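Long-range contact in gluconate kinase (PDB 3LL3), which probably phosphorylates a sugar substrate such as gluconate or xylulose, using ATP: residues G330-G342 against A350-M362. Numbering follows the deposited sequence.
Sequences GSRNLIFLPYLGG and ANARGSFVGLTRM. With DXP (1-deoxy-D-xylulose-5-phosphate), chain D.
Leu334, Phe336 and Phe356 pack together on one face of an antiparallel beta hairpin in the C-terminal FGGY domain. Strand 335-337 runs at 168° to strand 354-359, and Ile335 and Val357 form a hydrogen-bonded pair with two bonds, Val357 N to Ile335 O (2.7 Å) and Ile335 N to Val357 O (2.9 Å). Together with the hydrogen-bonded Leu337-Ser355 pair it flanks the non-hydrogen-bonded Phe336-Phe356 pair. With CG anti to the backbone N (chi1 -180°), the Phe336 ring leans over one face of Phe356, the planes inclined at 46°; its CD1 sits over the centre of the Phe356 ring, 3.4 Å above the plane. Leu334 CD2 touches Phe356 CD1 at 4.0 Å, while its other methyl, CD1, meets Leu359 CD2 at 3.8 Å. Helices 300-311 and 365-388 pack on this face through Val302 against Phe336 and Val372 against Phe356. Replacing Phe356 by an alanine is likely to leave Phe336 CD1 and Leu334 CD2 without their aromatic partner and the Phe336 ring freer to turn. Strand 354-359 also pairs antiparallel with a strand of the second subunit, continuing the sheet across the dimer interface. Beyond the strands, Gly341, Gly342 and Ala350 line the 1-deoxy-D-xylulose-5-phosphate pocket, where Ala350 O lies 2.9 Å from O4 of the ligand.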
ATOM      1  N   GLY A 330       9.261  13.652   1.063  1.00 26.24           N
ATOM      2  CA  GLY A 330       8.065  13.351   0.300  1.00 25.25           C
ATOM      3  C   GLY A 330       8.119  11.943  -0.259  1.00 24.63           C
ATOM      4  O   GLY A 330       7.140  11.463  -0.826  1.00 25.38           O
ATOM      5  N   SER A 331       9.268  11.290  -0.103  1.00 22.80           N
ATOM      6  CA  SER A 331       9.472   9.902  -0.527  1.00 25.99           C
ATOM      7  C   SER A 331       9.059   9.631  -1.984  1.00 27.69           C
ATOM      8  O   SER A 331       8.533   8.556  -2.303  1.00 26.70           O
ATOM      9  CB  SER A 331       8.733   8.934   0.408  1.00 24.49           C
ATOM     10  OG  SER A 331       9.093   9.122   1.775  1.00 26.36           O
ATOM     11  N   ARG A 332       9.293  10.605  -2.853  1.00 25.02           N
ATOM     12  CA  ARG A 332       8.881  10.512  -4.253  1.00 27.44           C
ATOM     13  C   ARG A 332       7.393  10.212  -4.379  1.00 29.07           C
ATOM     14  O   ARG A 332       6.965   9.435  -5.243  1.00 27.36           O
ATOM     15  CB  ARG A 332       9.701   9.451  -4.985  1.00 28.03           C
ATOM     16  CG  ARG A 332      11.206   9.638  -4.842  1.00 29.14           C
ATOM     17  CD  ARG A 332      11.959   8.679  -5.754  1.00 30.60           C
ATOM     18  NE  ARG A 332      13.369   8.638  -5.405  1.00 31.83           N
ATOM     19  CZ  ARG A 332      14.280   9.447  -5.936  1.00 37.43           C
ATOM     20  NH1 ARG A 332      13.914  10.341  -6.855  1.00 38.35           N
ATOM     21  NH2 ARG A 332      15.547   9.359  -5.561  1.00 39.04           N
ATOM     22  N   ASN A 333       6.607  10.836  -3.507  1.00 27.18           N
ATOM     23  CA  ASN A 333       5.167  10.742  -3.574  1.00 26.94           C
ATOM     24  C   ASN A 333       4.614   9.399  -3.131  1.00 28.03           C
ATOM     25  O   ASN A 333       3.469   9.072  -3.432  1.00 30.83           O
ATOM     26  CB  ASN A 333       4.673  11.060  -4.987  1.00 31.17           C
ATOM     27  CG  ASN A 333       4.560  12.543  -5.243  1.00 38.92           C
ATOM     28  OD1 ASN A 333       4.688  13.366  -4.322  1.00 35.31           O
ATOM     29  ND2 ASN A 333       4.317  12.902  -6.500  1.00 39.95           N
ATOM     30  N   LEU A 334       5.406   8.616  -2.416  1.00 26.34           N
ATOM     31  CA  LEU A 334       4.871   7.386  -1.867  1.00 25.33           C
ATOM     32  C   LEU A 334       4.027   7.716  -0.625  1.00 26.06           C
ATOM     33  O   LEU A 334       4.487   8.412   0.269  1.00 23.77           O
ATOM     34  CB  LEU A 334       5.999   6.411  -1.541  1.00 24.32           C
ATOM     35  CG  LEU A 334       5.557   5.095  -0.894  1.00 26.18           C
ATOM     36  CD1 LEU A 334       4.603   4.330  -1.824  1.00 25.25           C
ATOM     37  CD2 LEU A 334       6.767   4.262  -0.533  1.00 23.46           C
ATOM     38  N   ILE A 335       2.789   7.228  -0.585  1.00 24.24           N
ATOM     39  CA  ILE A 335       1.916   7.423   0.567  1.00 22.83           C
ATOM     40  C   ILE A 335       1.852   6.176   1.460  1.00 24.85           C
ATOM     41  O   ILE A 335       1.656   5.055   0.969  1.00 22.19           O
ATOM     42  CB  ILE A 335       0.484   7.784   0.140  1.00 24.16           C
ATOM     43  CG1 ILE A 335       0.458   9.163  -0.522  1.00 24.99           C
ATOM     44  CG2 ILE A 335      -0.473   7.731   1.360  1.00 22.45           C
ATOM     45  CD1 ILE A 335       1.114  10.252   0.311  1.00 24.18           C
ATOM     46  N   PHE A 336       2.020   6.382   2.764  1.00 22.03           N
ATOM     47  CA  PHE A 336       1.832   5.330   3.750  1.00 19.95           C
ATOM     48  C   PHE A 336       0.702   5.725   4.687  1.00 23.83           C
ATOM     49  O   PHE A 336       0.850   6.673   5.469  1.00 19.39           O
ATOM     50  CB  PHE A 336       3.107   5.085   4.560  1.00 19.61           C
ATOM     51  CG  PHE A 336       2.968   3.998   5.602  1.00 19.43           C
ATOM     52  CD1 PHE A 336       2.876   2.658   5.233  1.00 20.59           C
ATOM     53  CD2 PHE A 336       2.942   4.309   6.952  1.00 20.18           C
ATOM     54  CE1 PHE A 336       2.760   1.653   6.198  1.00 19.33           C
ATOM     55  CE2 PHE A 336       2.823   3.320   7.913  1.00 20.09           C
ATOM     56  CZ  PHE A 336       2.727   1.995   7.546  1.00 22.15           C
ATOM     57  N   LEU A 337      -0.426   5.023   4.597  1.00 18.66           N
ATOM     58  CA  LEU A 337      -1.485   5.202   5.597  1.00 21.16           C
ATOM     59  C   LEU A 337      -1.140   4.298   6.785  1.00 21.93           C
ATOM     60  O   LEU A 337      -1.038   3.086   6.634  1.00 20.45           O
ATOM     61  CB  LEU A 337      -2.869   4.867   5.021  1.00 18.49           C
ATOM     62  CG  LEU A 337      -3.332   5.621   3.763  1.00 23.10           C
ATOM     63  CD1 LEU A 337      -4.731   5.165   3.297  1.00 21.28           C
ATOM     64  CD2 LEU A 337      -3.325   7.120   4.012  1.00 21.89           C
ATOM     65  N   PRO A 338      -0.936   4.891   7.973  1.00 21.89           N
ATOM     66  CA  PRO A 338      -0.323   4.165   9.099  1.00 21.49           C
ATOM     67  C   PRO A 338      -1.281   3.329   9.948  1.00 21.12           C
ATOM     68  O   PRO A 338      -0.883   2.885  11.026  1.00 22.39           O
ATOM     69  CB  PRO A 338       0.242   5.283   9.979  1.00 22.53           C
ATOM     70  CG  PRO A 338      -0.494   6.520   9.592  1.00 22.53           C
ATOM     71  CD  PRO A 338      -1.210   6.302   8.287  1.00 21.74           C
ATOM     72  N   TYR A 339      -2.500   3.095   9.481  1.00 21.87           N
ATOM     73  CA  TYR A 339      -3.519   2.528  10.364  1.00 23.69           C
ATOM     74  C   TYR A 339      -3.380   1.042  10.673  1.00 24.57           C
ATOM     75  O   TYR A 339      -4.353   0.303  10.556  1.00 23.82           O
ATOM     76  CB  TYR A 339      -4.897   2.775   9.788  1.00 23.64           C
ATOM     77  CG  TYR A 339      -5.091   4.141   9.191  1.00 22.27           C
ATOM     78  CD1 TYR A 339      -4.821   5.294   9.916  1.00 20.64           C
ATOM     79  CD2 TYR A 339      -5.617   4.276   7.924  1.00 21.42           C
ATOM     80  CE1 TYR A 339      -5.049   6.551   9.358  1.00 22.39           C
ATOM     81  CE2 TYR A 339      -5.824   5.505   7.359  1.00 23.34           C
ATOM     82  CZ  TYR A 339      -5.549   6.642   8.077  1.00 23.96           C
ATOM     83  OH  TYR A 339      -5.789   7.856   7.473  1.00 22.83           O
ATOM     84  N   LEU A 340      -2.202   0.615  11.110  1.00 23.06           N
ATOM     85  CA  LEU A 340      -1.966  -0.800  11.412  1.00 24.85           C
ATOM     86  C   LEU A 340      -2.913  -1.407  12.477  1.00 26.82           C
ATOM     87  O   LEU A 340      -3.446  -2.490  12.286  1.00 27.55           O
ATOM     88  CB  LEU A 340      -0.486  -1.036  11.761  1.00 24.68           C
ATOM     89  CG  LEU A 340       0.396  -1.477  10.573  1.00 26.55           C
ATOM     90  CD1 LEU A 340       0.275  -0.502   9.447  1.00 24.04           C
ATOM     91  CD2 LEU A 340       1.835  -1.575  11.005  1.00 30.49           C
ATOM     92  N   GLY A 341      -3.146  -0.714  13.583  1.00 25.20           N
ATOM     93  CA  GLY A 341      -4.020  -1.260  14.624  1.00 26.23           C
ATOM     94  C   GLY A 341      -5.442  -0.719  14.654  1.00 27.26           C
ATOM     95  O   GLY A 341      -5.998  -0.510  15.730  1.00 32.36           O
ATOM     96  N   GLY A 342      -6.048  -0.495  13.490  1.00 24.64           N
ATOM     97  CA  GLY A 342      -7.259   0.308  13.449  1.00 26.14           C
ATOM     98  C   GLY A 342      -6.859   1.699  13.916  1.00 25.92           C
ATOM     99  O   GLY A 342      -5.675   1.935  14.211  1.00 26.95           O
ATOM    100  N   ALA A 350     -12.225   1.345  13.769  1.00 26.44           N
ATOM    101  CA  ALA A 350     -11.492   0.276  14.425  1.00 27.97           C
ATOM    102  C   ALA A 350     -11.058  -0.812  13.451  1.00 26.53           C
ATOM    103  O   ALA A 350     -10.227  -1.634  13.785  1.00 30.40           O
ATOM    104  CB  ALA A 350     -12.329  -0.331  15.537  1.00 34.16           C
ATOM    105  N   ASN A 351     -11.626  -0.827  12.255  1.00 27.07           N
ATOM    106  CA  ASN A 351     -11.292  -1.871  11.287  1.00 28.42           C
ATOM    107  C   ASN A 351     -10.233  -1.454  10.287  1.00 27.56           C
ATOM    108  O   ASN A 351      -9.799  -2.259   9.469  1.00 28.71           O
ATOM    109  CB  ASN A 351     -12.546  -2.351  10.552  1.00 30.43           C
ATOM    110  CG  ASN A 351     -13.605  -2.821  11.499  1.00 35.75           C
ATOM    111  OD1 ASN A 351     -13.319  -3.561  12.443  1.00 37.02           O
ATOM    112  ND2 ASN A 351     -14.833  -2.368  11.286  1.00 39.45           N
ATOM    113  N   ALA A 352      -9.810  -0.196  10.354  1.00 27.46           N
ATOM    114  CA  ALA A 352      -8.824   0.313   9.396  1.00 22.81           C
ATOM    115  C   ALA A 352      -7.558  -0.520   9.403  1.00 23.54           C
ATOM    116  O   ALA A 352      -7.222  -1.161  10.397  1.00 25.12           O
ATOM    117  CB  ALA A 352      -8.496   1.773   9.680  1.00 25.54           C
ATOM    118  N   ARG A 353      -6.858  -0.518   8.275  1.00 25.31           N
ATOM    119  CA  ARG A 353      -5.577  -1.193   8.175  1.00 25.61           C
ATOM    120  C   ARG A 353      -4.596  -0.276   7.438  1.00 22.16           C
ATOM    121  O   ARG A 353      -5.000   0.730   6.881  1.00 24.77           O
ATOM    122  CB  ARG A 353      -5.746  -2.537   7.469  1.00 25.49           C
ATOM    123  CG  ARG A 353      -6.454  -3.578   8.338  1.00 30.20           C
ATOM    124  CD  ARG A 353      -6.888  -4.751   7.496  1.00 37.36           C
ATOM    125  NE  ARG A 353      -6.587  -6.022   8.144  1.00 41.05           N
ATOM    126  CZ  ARG A 353      -7.481  -6.762   8.784  1.00 42.11           C
ATOM    127  NH1 ARG A 353      -8.740  -6.356   8.859  1.00 47.86           N
ATOM    128  NH2 ARG A 353      -7.119  -7.905   9.346  1.00 42.37           N
ATOM    129  N   GLY A 354      -3.317  -0.610   7.454  1.00 21.44           N
ATOM    130  CA  GLY A 354      -2.312   0.240   6.825  1.00 22.72           C
ATOM    131  C   GLY A 354      -2.120  -0.042   5.338  1.00 22.38           C
ATOM    132  O   GLY A 354      -2.473  -1.130   4.881  1.00 22.37           O
ATOM    133  N   SER A 355      -1.574   0.927   4.596  1.00 20.29           N
ATOM    134  CA  SER A 355      -1.322   0.781   3.158  1.00 21.20           C
ATOM    135  C   SER A 355      -0.072   1.557   2.727  1.00 21.27           C
ATOM    136  O   SER A 355       0.216   2.627   3.275  1.00 19.57           O
ATOM    137  CB  SER A 355      -2.507   1.319   2.334  1.00 20.60           C
ATOM    138  OG  SER A 355      -3.724   0.671   2.673  1.00 24.52           O
ATOM    139  N   PHE A 356       0.662   1.016   1.755  1.00 18.62           N
ATOM    140  CA  PHE A 356       1.593   1.808   0.959  1.00 21.60           C
ATOM    141  C   PHE A 356       0.911   2.024  -0.369  1.00 22.57           C
ATOM    142  O   PHE A 356       0.591   1.047  -1.034  1.00 23.96           O
ATOM    143  CB  PHE A 356       2.900   1.050   0.678  1.00 21.01           C
ATOM    144  CG  PHE A 356       3.853   0.992   1.850  1.00 21.90           C
ATOM    145  CD1 PHE A 356       4.727   2.044   2.104  1.00 21.18           C
ATOM    146  CD2 PHE A 356       3.898  -0.130   2.669  1.00 20.43           C
ATOM    147  CE1 PHE A 356       5.625   1.989   3.164  1.00 22.43           C
ATOM    148  CE2 PHE A 356       4.786  -0.197   3.747  1.00 21.92           C
ATOM    149  CZ  PHE A 356       5.638   0.867   4.009  1.00 23.14           C
ATOM    150  N   VAL A 357       0.711   3.267  -0.789  1.00 21.11           N
ATOM    151  CA  VAL A 357       0.133   3.517  -2.118  1.00 21.95           C
ATOM    152  C   VAL A 357       0.978   4.476  -2.958  1.00 25.44           C
ATOM    153  O   VAL A 357       1.350   5.554  -2.494  1.00 23.34           O
ATOM    154  CB  VAL A 357      -1.331   4.046  -2.036  1.00 23.48           C
ATOM    155  CG1 VAL A 357      -1.915   4.277  -3.449  1.00 24.01           C
ATOM    156  CG2 VAL A 357      -2.213   3.091  -1.246  1.00 22.83           C
ATOM    157  N   GLY A 358       1.270   4.085  -4.202  1.00 25.89           N
ATOM    158  CA  GLY A 358       2.042   4.922  -5.105  1.00 26.08           C
ATOM    159  C   GLY A 358       3.404   4.370  -5.488  1.00 25.24           C
ATOM    160  O   GLY A 358       4.298   5.115  -5.848  1.00 27.33           O
ATOM    161  N   LEU A 359       3.571   3.058  -5.399  1.00 25.08           N
ATOM    162  CA  LEU A 359       4.867   2.440  -5.643  1.00 24.75           C
ATOM    163  C   LEU A 359       5.226   2.372  -7.139  1.00 27.25           C
ATOM    164  O   LEU A 359       4.364   2.239  -8.013  1.00 27.79           O
ATOM    165  CB  LEU A 359       4.930   1.034  -5.047  1.00 26.47           C
ATOM    166  CG  LEU A 359       4.928   0.820  -3.534  1.00 25.14           C
ATOM    167  CD1 LEU A 359       4.539  -0.619  -3.227  1.00 22.14           C
ATOM    168  CD2 LEU A 359       6.300   1.149  -2.934  1.00 26.20           C
ATOM    169  N   THR A 360       6.524   2.460  -7.396  1.00 27.48           N
ATOM    170  CA  THR A 360       7.091   2.424  -8.723  1.00 30.07           C
ATOM    171  C   THR A 360       8.474   1.851  -8.490  1.00 31.19           C
ATOM    172  O   THR A 360       8.903   1.743  -7.350  1.00 31.72           O
ATOM    173  CB  THR A 360       7.182   3.854  -9.257  1.00 34.33           C
ATOM    174  OG1 THR A 360       6.837   3.884 -10.637  1.00 41.20           O
ATOM    175  CG2 THR A 360       8.563   4.414  -9.064  1.00 29.61           C
ATOM    176  N   ARG A 361       9.192   1.487  -9.544  1.00 33.30           N
ATOM    177  CA  ARG A 361      10.515   0.906  -9.364  1.00 33.67           C
ATOM    178  C   ARG A 361      11.528   1.945  -8.842  1.00 33.48           C
ATOM    179  O   ARG A 361      12.618   1.597  -8.423  1.00 34.17           O
ATOM    180  CB  ARG A 361      10.981   0.210 -10.667  1.00 38.34           C
ATOM    181  CG  ARG A 361      10.115  -1.037 -11.025  1.00 36.56           C
ATOM    182  CD  ARG A 361      10.191  -1.465 -12.511  1.00 41.94           C
ATOM    183  NE  ARG A 361      11.557  -1.512 -13.021  1.00 41.24           N
ATOM    184  CZ  ARG A 361      11.981  -0.854 -14.093  1.00 46.76           C
ATOM    185  NH1 ARG A 361      11.133  -0.106 -14.794  1.00 48.20           N
ATOM    186  NH2 ARG A 361      13.252  -0.957 -14.476  1.00 48.16           N
HETATM  187  N   MSE A 362      11.149   3.220  -8.854  1.00 34.50           N
HETATM  188  CA  MSE A 362      11.952   4.277  -8.217  1.00 36.05           C
HETATM  189  C   MSE A 362      11.920   4.200  -6.684  1.00 34.50           C
HETATM  190  O   MSE A 362      12.793   4.745  -6.015  1.00 36.14           O
HETATM  191  CB  MSE A 362      11.462   5.674  -8.626  1.00 36.41           C
HETATM  192  CG  MSE A 362      11.607   5.983 -10.097  1.00 44.37           C
HETATM  193 SE   MSE A 362      13.488   5.966 -10.606  1.00 75.16          SE
HETATM  194  CE  MSE A 362      14.073   7.575  -9.640  1.00 50.85           C
TER
HETATM  195  C1  DXP D3264     -10.234  -5.369  16.593  1.00 59.86           C
HETATM  196  C2  DXP D3264      -8.712  -5.048  16.674  1.00 59.91           C
HETATM  197  C3  DXP D3264      -8.255  -4.139  17.843  1.00 57.87           C
HETATM  198  C4  DXP D3264      -9.072  -2.833  17.766  1.00 53.51           C
HETATM  199  C5  DXP D3264      -8.673  -1.504  18.454  1.00 50.11           C
HETATM  200  O2  DXP D3264      -8.035  -5.173  15.708  1.00 60.88           O
HETATM  201  O3  DXP D3264      -6.886  -4.069  17.920  1.00 58.94           O
HETATM  202  O4  DXP D3264      -9.475  -2.662  16.445  1.00 55.17           O
HETATM  203  O5  DXP D3264      -8.741  -0.331  17.687  1.00 50.30           O
HETATM  204  P   DXP D3264      -9.370   1.139  18.135  1.00 42.23           P
HETATM  205  O2P DXP D3264     -10.953   1.116  17.961  1.00 38.55           O
HETATM  206  O1P DXP D3264      -8.776   1.569  19.561  1.00 36.74           O
HETATM  207  O3P DXP D3264      -9.031   2.128  17.184  1.00 38.57           O